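Local coordinates for protein aldo-keto reductase family 1, member B4 (Aldose reductase) (Schistosoma japonicum, PDB 4HBK) that probably catalyses the NADPH-dependent reduction of aldehydes to alcohols, as an aldose reductase of the aldo-keto reductase family, at residues A[60-73]-A[292-304]. Sequence-based numbering, arbitrary orientation.
Sequences EVGAAVKKALEIGY and SVTFKRIEENFQV
I298 fits as a knob into the hole formed by A64, K67, A68 and I71, the tightly packed part of this contact. Its two branches divide the work: CD1 meets A64 CB at 3.8 Å, while CG2, set anti to the backbone N, lies against A68, I71 and Y73 CE1 (3.5 Å to the last). The Y73 hydroxyl donates to I298 O over 2.6 Å, in the carbonyl plane on a lone pair (C=O...donor angle 135°), and a water joins it to N301 ND2. One face of the Y73 ring is overlain by F302 CD1, the two ring planes lying 34° apart. G72, with positive phi, lets the F302 ring lie against the backbone, CZ 3.5 Å from G72 C.

The outer side faces solvent. There the K67 chain bends at chi2 and chi3 to bring CE over one face of exposed F295, 3.8 Å from the ring centroid, with NZ in an off-centre cation-pi contact. Water bridges E60 O to V293 O.

The helix axes, 35° from parallel, approach to 9.6 Å. Helix 60-71 follows strand 51-52 and helix 295-302 follows strand 287-288, the first and eighth strands, adjacent where the (beta/alpha)8 barrel closes; V61 and L69 pack on helix 85-98, N301 and Q303 on helix 273-283.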
loop_
_atom_site.group_PDB
_atom_site.type_symbol
_atom_site.label_atom_id
_atom_site.label_comp_id
_atom_site.label_asym_id
_atom_site.label_seq_id
_atom_site.Cartn_x
_atom_site.Cartn_y
_atom_site.Cartn_z
ATOM N N GLU A 60 -12.859 13.632 6.897
ATOM C CA GLU A 60 -13.170 12.850 5.705
ATOM C C GLU A 60 -12.746 11.378 5.850
ATOM O O GLU A 60 -13.495 10.474 5.461
ATOM C CB GLU A 60 -12.559 13.492 4.459
ATOM C CG GLU A 60 -13.197 14.831 4.082
ATOM C CD GLU A 60 -14.597 14.659 3.531
ATOM O OE1 GLU A 60 -15.510 15.390 3.964
ATOM O OE2 GLU A 60 -14.788 13.782 2.663
ATOM N N VAL A 61 -11.565 11.126 6.418
ATOM C CA VAL A 61 -11.092 9.750 6.527
ATOM C C VAL A 61 -11.960 8.893 7.453
ATOM O O VAL A 61 -12.255 7.732 7.146
ATOM C CB VAL A 61 -9.596 9.640 6.928
ATOM C CG1 VAL A 61 -9.394 9.975 8.400
ATOM C CG2 VAL A 61 -9.093 8.235 6.649
ATOM N N GLY A 62 -12.383 9.465 8.575
ATOM C CA GLY A 62 -13.216 8.741 9.518
ATOM C C GLY A 62 -14.491 8.266 8.848
ATOM O O GLY A 62 -14.906 7.104 8.981
ATOM N N ALA A 63 -15.110 9.170 8.100
ATOM C CA ALA A 63 -16.357 8.853 7.415
ATOM C C ALA A 63 -16.129 7.843 6.290
ATOM O O ALA A 63 -16.972 6.969 6.046
ATOM C CB ALA A 63 -17.004 10.121 6.879
ATOM N N ALA A 64 -14.991 7.971 5.606
ATOM C CA ALA A 64 -14.607 7.020 4.564
ATOM C C ALA A 64 -14.452 5.606 5.135
ATOM O O ALA A 64 -14.904 4.636 4.524
ATOM C CB ALA A 64 -13.328 7.465 3.875
ATOM N N VAL A 65 -13.826 5.485 6.304
ATOM C CA VAL A 65 -13.617 4.172 6.912
ATOM C C VAL A 65 -14.963 3.478 7.181
ATOM O O VAL A 65 -15.198 2.350 6.744
ATOM C CB VAL A 65 -12.754 4.265 8.194
ATOM C CG1 VAL A 65 -12.870 3.000 9.029
ATOM C CG2 VAL A 65 -11.295 4.543 7.829
ATOM N N LYS A 66 -15.845 4.179 7.878
ATOM C CA LYS A 66 -17.203 3.702 8.133
ATOM C C LYS A 66 -17.959 3.346 6.844
ATOM O O LYS A 66 -18.594 2.300 6.770
ATOM C CB LYS A 66 -17.975 4.768 8.915
ATOM C CG LYS A 66 -19.372 4.373 9.369
ATOM C CD LYS A 66 -19.990 5.547 10.129
ATOM C CE LYS A 66 -21.237 5.151 10.886
ATOM N NZ LYS A 66 -22.348 4.871 9.954
ATOM N N LYS A 67 -17.901 4.212 5.837
ATOM C CA LYS A 67 -18.613 3.949 4.586
ATOM C C LYS A 67 -18.052 2.705 3.917
ATOM O O LYS A 67 -18.799 1.795 3.550
ATOM C CB LYS A 67 -18.534 5.154 3.643
ATOM C CG LYS A 67 -19.130 4.935 2.252
ATOM C CD LYS A 67 -20.645 4.733 2.293
ATOM C CE LYS A 67 -21.338 5.850 3.054
ATOM N NZ LYS A 67 -22.813 5.788 2.899
ATOM N N ALA A 68 -16.727 2.651 3.782
ATOM C CA ALA A 68 -16.072 1.474 3.216
ATOM C C ALA A 68 -16.522 0.173 3.884
ATOM O O ALA A 68 -16.814 -0.816 3.200
ATOM C CB ALA A 68 -14.561 1.600 3.316
ATOM N N LEU A 69 -16.539 0.157 5.215
ATOM C CA LEU A 69 -16.845 -1.077 5.935
ATOM C C LEU A 69 -18.315 -1.462 5.745
ATOM O O LEU A 69 -18.632 -2.639 5.627
ATOM C CB LEU A 69 -16.485 -0.979 7.427
ATOM C CG LEU A 69 -15.011 -0.832 7.836
ATOM C CD1 LEU A 69 -14.867 -0.622 9.352
ATOM C CD2 LEU A 69 -14.199 -2.025 7.405
ATOM N N GLU A 70 -19.201 -0.465 5.690
ATOM C CA GLU A 70 -20.620 -0.713 5.401
ATOM C C GLU A 70 -20.827 -1.306 4.013
ATOM O O GLU A 70 -21.654 -2.194 3.822
ATOM C CB GLU A 70 -21.451 0.571 5.548
ATOM C CG GLU A 70 -21.639 0.976 6.993
ATOM C CD GLU A 70 -22.151 2.398 7.193
ATOM O OE1 GLU A 70 -22.203 3.202 6.226
ATOM O OE2 GLU A 70 -22.509 2.705 8.350
ATOM N N ILE A 71 -20.082 -0.788 3.047
ATOM C CA ILE A 71 -20.133 -1.272 1.679
ATOM C C ILE A 71 -19.637 -2.730 1.561
ATOM O O ILE A 71 -20.132 -3.497 0.750
ATOM C CB ILE A 71 -19.339 -0.309 0.750
ATOM C CG1 ILE A 71 -20.179 0.945 0.487
ATOM C CG2 ILE A 71 -18.945 -0.987 -0.568
ATOM C CD1 ILE A 71 -19.375 2.132 0.003
ATOM N N GLY A 72 -18.666 -3.113 2.380
ATOM C CA GLY A 72 -18.158 -4.469 2.329
ATOM C C GLY A 72 -16.642 -4.602 2.406
ATOM O O GLY A 72 -16.144 -5.697 2.599
ATOM N N TYR A 73 -15.903 -3.508 2.249
ATOM C CA TYR A 73 -14.447 -3.552 2.393
ATOM C C TYR A 73 -14.057 -4.213 3.723
ATOM O O TYR A 73 -14.674 -3.937 4.758
ATOM C CB TYR A 73 -13.860 -2.142 2.402
ATOM C CG TYR A 73 -13.872 -1.363 1.095
ATOM C CD1 TYR A 73 -15.042 -0.778 0.615
ATOM C CD2 TYR A 73 -12.685 -1.143 0.384
ATOM C CE1 TYR A 73 -15.043 -0.043 -0.561
ATOM C CE2 TYR A 73 -12.673 -0.399 -0.792
ATOM C CZ TYR A 73 -13.861 0.150 -1.253
ATOM O OH TYR A 73 -13.864 0.886 -2.412
ATOM N N SER A 292 -9.944 7.002 -1.535
ATOM C CA SER A 292 -11.083 7.882 -1.734
ATOM C C SER A 292 -11.721 8.298 -0.418
ATOM O O SER A 292 -11.699 7.555 0.559
ATOM C CB SER A 292 -12.124 7.234 -2.640
ATOM O OG SER A 292 -13.157 8.158 -2.925
ATOM N N VAL A 293 -12.265 9.507 -0.396
ATOM C CA VAL A 293 -13.087 9.937 0.720
ATOM C C VAL A 293 -14.479 10.305 0.217
ATOM O O VAL A 293 -15.321 10.732 0.997
ATOM C CB VAL A 293 -12.471 11.124 1.490
ATOM C CG1 VAL A 293 -11.224 10.674 2.269
ATOM C CG2 VAL A 293 -12.168 12.294 0.534
ATOM N N THR A 294 -14.716 10.125 -1.083
ATOM C CA THR A 294 -16.038 10.361 -1.672
ATOM C C THR A 294 -16.883 9.085 -1.634
ATOM O O THR A 294 -16.521 8.085 -2.251
ATOM C CB THR A 294 -15.927 10.813 -3.133
ATOM O OG1 THR A 294 -14.963 11.867 -3.243
ATOM C CG2 THR A 294 -17.267 11.318 -3.637
ATOM N N PHE A 295 -18.008 9.126 -0.917
ATOM C CA PHE A 295 -18.883 7.955 -0.758
ATOM C C PHE A 295 -19.176 7.209 -2.066
ATOM O O PHE A 295 -19.018 5.993 -2.139
ATOM C CB PHE A 295 -20.211 8.341 -0.090
ATOM C CG PHE A 295 -20.067 8.854 1.325
ATOM C CD1 PHE A 295 -18.859 8.759 2.002
ATOM C CD2 PHE A 295 -21.152 9.425 1.977
ATOM C CE1 PHE A 295 -18.734 9.233 3.301
ATOM C CE2 PHE A 295 -21.036 9.893 3.275
ATOM C CZ PHE A 295 -19.830 9.796 3.940
ATOM N N LYS A 296 -19.617 7.929 -3.096
ATOM C CA LYS A 296 -19.975 7.285 -4.362
ATOM C C LYS A 296 -18.791 6.562 -5.005
ATOM O O LYS A 296 -18.971 5.523 -5.630
ATOM C CB LYS A 296 -20.560 8.294 -5.345
ATOM C CG LYS A 296 -21.825 8.988 -4.840
ATOM C CD LYS A 296 -23.093 8.271 -5.287
ATOM C CE LYS A 296 -24.073 9.249 -5.955
ATOM N NZ LYS A 296 -25.283 8.557 -6.508
ATOM N N ARG A 297 -17.591 7.120 -4.864
ATOM C CA ARG A 297 -16.392 6.502 -5.428
ATOM C C ARG A 297 -15.997 5.279 -4.614
ATOM O O ARG A 297 -15.645 4.239 -5.166
ATOM C CB ARG A 297 -15.223 7.483 -5.474
ATOM C CG ARG A 297 -15.488 8.726 -6.299
ATOM C CD ARG A 297 -16.482 8.440 -7.411
ATOM N NE ARG A 297 -15.883 8.549 -8.736
ATOM C CZ ARG A 297 -15.504 9.696 -9.293
ATOM N NH1 ARG A 297 -15.649 10.840 -8.627
ATOM N NH2 ARG A 297 -14.970 9.699 -10.513
ATOM N N ILE A 298 -16.057 5.404 -3.297
ATOM C CA ILE A 298 -15.766 4.268 -2.443
ATOM C C ILE A 298 -16.649 3.100 -2.845
ATOM O O ILE A 298 -16.171 1.977 -2.972
ATOM C CB ILE A 298 -15.959 4.602 -0.968
ATOM C CG1 ILE A 298 -14.977 5.710 -0.573
ATOM C CG2 ILE A 298 -15.736 3.364 -0.122
ATOM C CD1 ILE A 298 -15.238 6.339 0.776
ATOM N N GLU A 299 -17.928 3.368 -3.080
ATOM C CA GLU A 299 -18.861 2.306 -3.448
ATOM C C GLU A 299 -18.559 1.744 -4.834
ATOM O O GLU A 299 -18.468 0.534 -5.013
ATOM C CB GLU A 299 -20.309 2.793 -3.382
ATOM C CG GLU A 299 -21.302 1.760 -3.882
ATOM C CD GLU A 299 -22.702 1.956 -3.319
ATOM O OE1 GLU A 299 -23.385 0.938 -3.075
ATOM O OE2 GLU A 299 -23.116 3.118 -3.120
ATOM N N GLU A 300 -18.404 2.627 -5.810
ATOM C CA GLU A 300 -18.073 2.219 -7.168
ATOM C C GLU A 300 -16.821 1.322 -7.226
ATOM O O GLU A 300 -16.821 0.273 -7.876
ATOM C CB GLU A 300 -17.911 3.462 -8.049
ATOM C CG GLU A 300 -17.146 3.254 -9.336
ATOM C CD GLU A 300 -17.023 4.544 -10.166
ATOM O OE1 GLU A 300 -17.685 5.561 -9.838
ATOM O OE2 GLU A 300 -16.261 4.537 -11.156
ATOM N N ASN A 301 -15.763 1.725 -6.531
ATOM C CA ASN A 301 -14.502 0.974 -6.557
ATOM C C ASN A 301 -14.664 -0.479 -6.110
ATOM O O ASN A 301 -13.867 -1.346 -6.480
ATOM C CB ASN A 301 -13.433 1.656 -5.695
ATOM C CG ASN A 301 -12.944 2.971 -6.291
ATOM O OD1 ASN A 301 -13.171 3.245 -7.464
ATOM N ND2 ASN A 301 -12.257 3.777 -5.485
ATOM N N PHE A 302 -15.697 -0.749 -5.317
ATOM C CA PHE A 302 -15.860 -2.077 -4.736
ATOM C C PHE A 302 -16.616 -3.032 -5.668
ATOM O O PHE A 302 -16.567 -4.243 -5.481
ATOM C CB PHE A 302 -16.571 -1.970 -3.379
ATOM C CG PHE A 302 -16.533 -3.237 -2.551
ATOM C CD1 PHE A 302 -15.361 -3.635 -1.914
ATOM C CD2 PHE A 302 -17.677 -4.004 -2.376
ATOM C CE1 PHE A 302 -15.323 -4.799 -1.144
ATOM C CE2 PHE A 302 -17.657 -5.159 -1.600
ATOM C CZ PHE A 302 -16.482 -5.562 -0.987
ATOM N N GLN A 303 -17.314 -2.499 -6.670
ATOM C CA GLN A 303 -18.118 -3.359 -7.539
ATOM C C GLN A 303 -17.292 -3.863 -8.717
ATOM O O GLN A 303 -17.561 -3.518 -9.867
ATOM C CB GLN A 303 -19.361 -2.624 -8.056
ATOM C CG GLN A 303 -20.018 -1.666 -7.060
ATOM C CD GLN A 303 -20.456 -2.344 -5.771
ATOM O OE1 GLN A 303 -20.904 -3.493 -5.775
ATOM N NE2 GLN A 303 -20.320 -1.636 -4.655
ATOM N N VAL A 304 -16.287 -4.682 -8.431
ATOM C CA VAL A 304 -15.359 -5.127 -9.461
ATOM C C VAL A 304 -15.220 -6.647 -9.510
ATOM O O VAL A 304 -14.229 -7.164 -10.027
ATOM C CB VAL A 304 -13.957 -4.527 -9.228
ATOM C CG1 VAL A 304 -13.961 -3.035 -9.477
ATOM C CG2 VAL A 304 -13.483 -4.829 -7.810
HETATM O O HOH W 1 -15.478 10.162 3.561
HETATM O O HOH W 2 -21.468 -3.124 -1.980
HETATM O O HOH W 3 -11.946 3.201 -2.601
#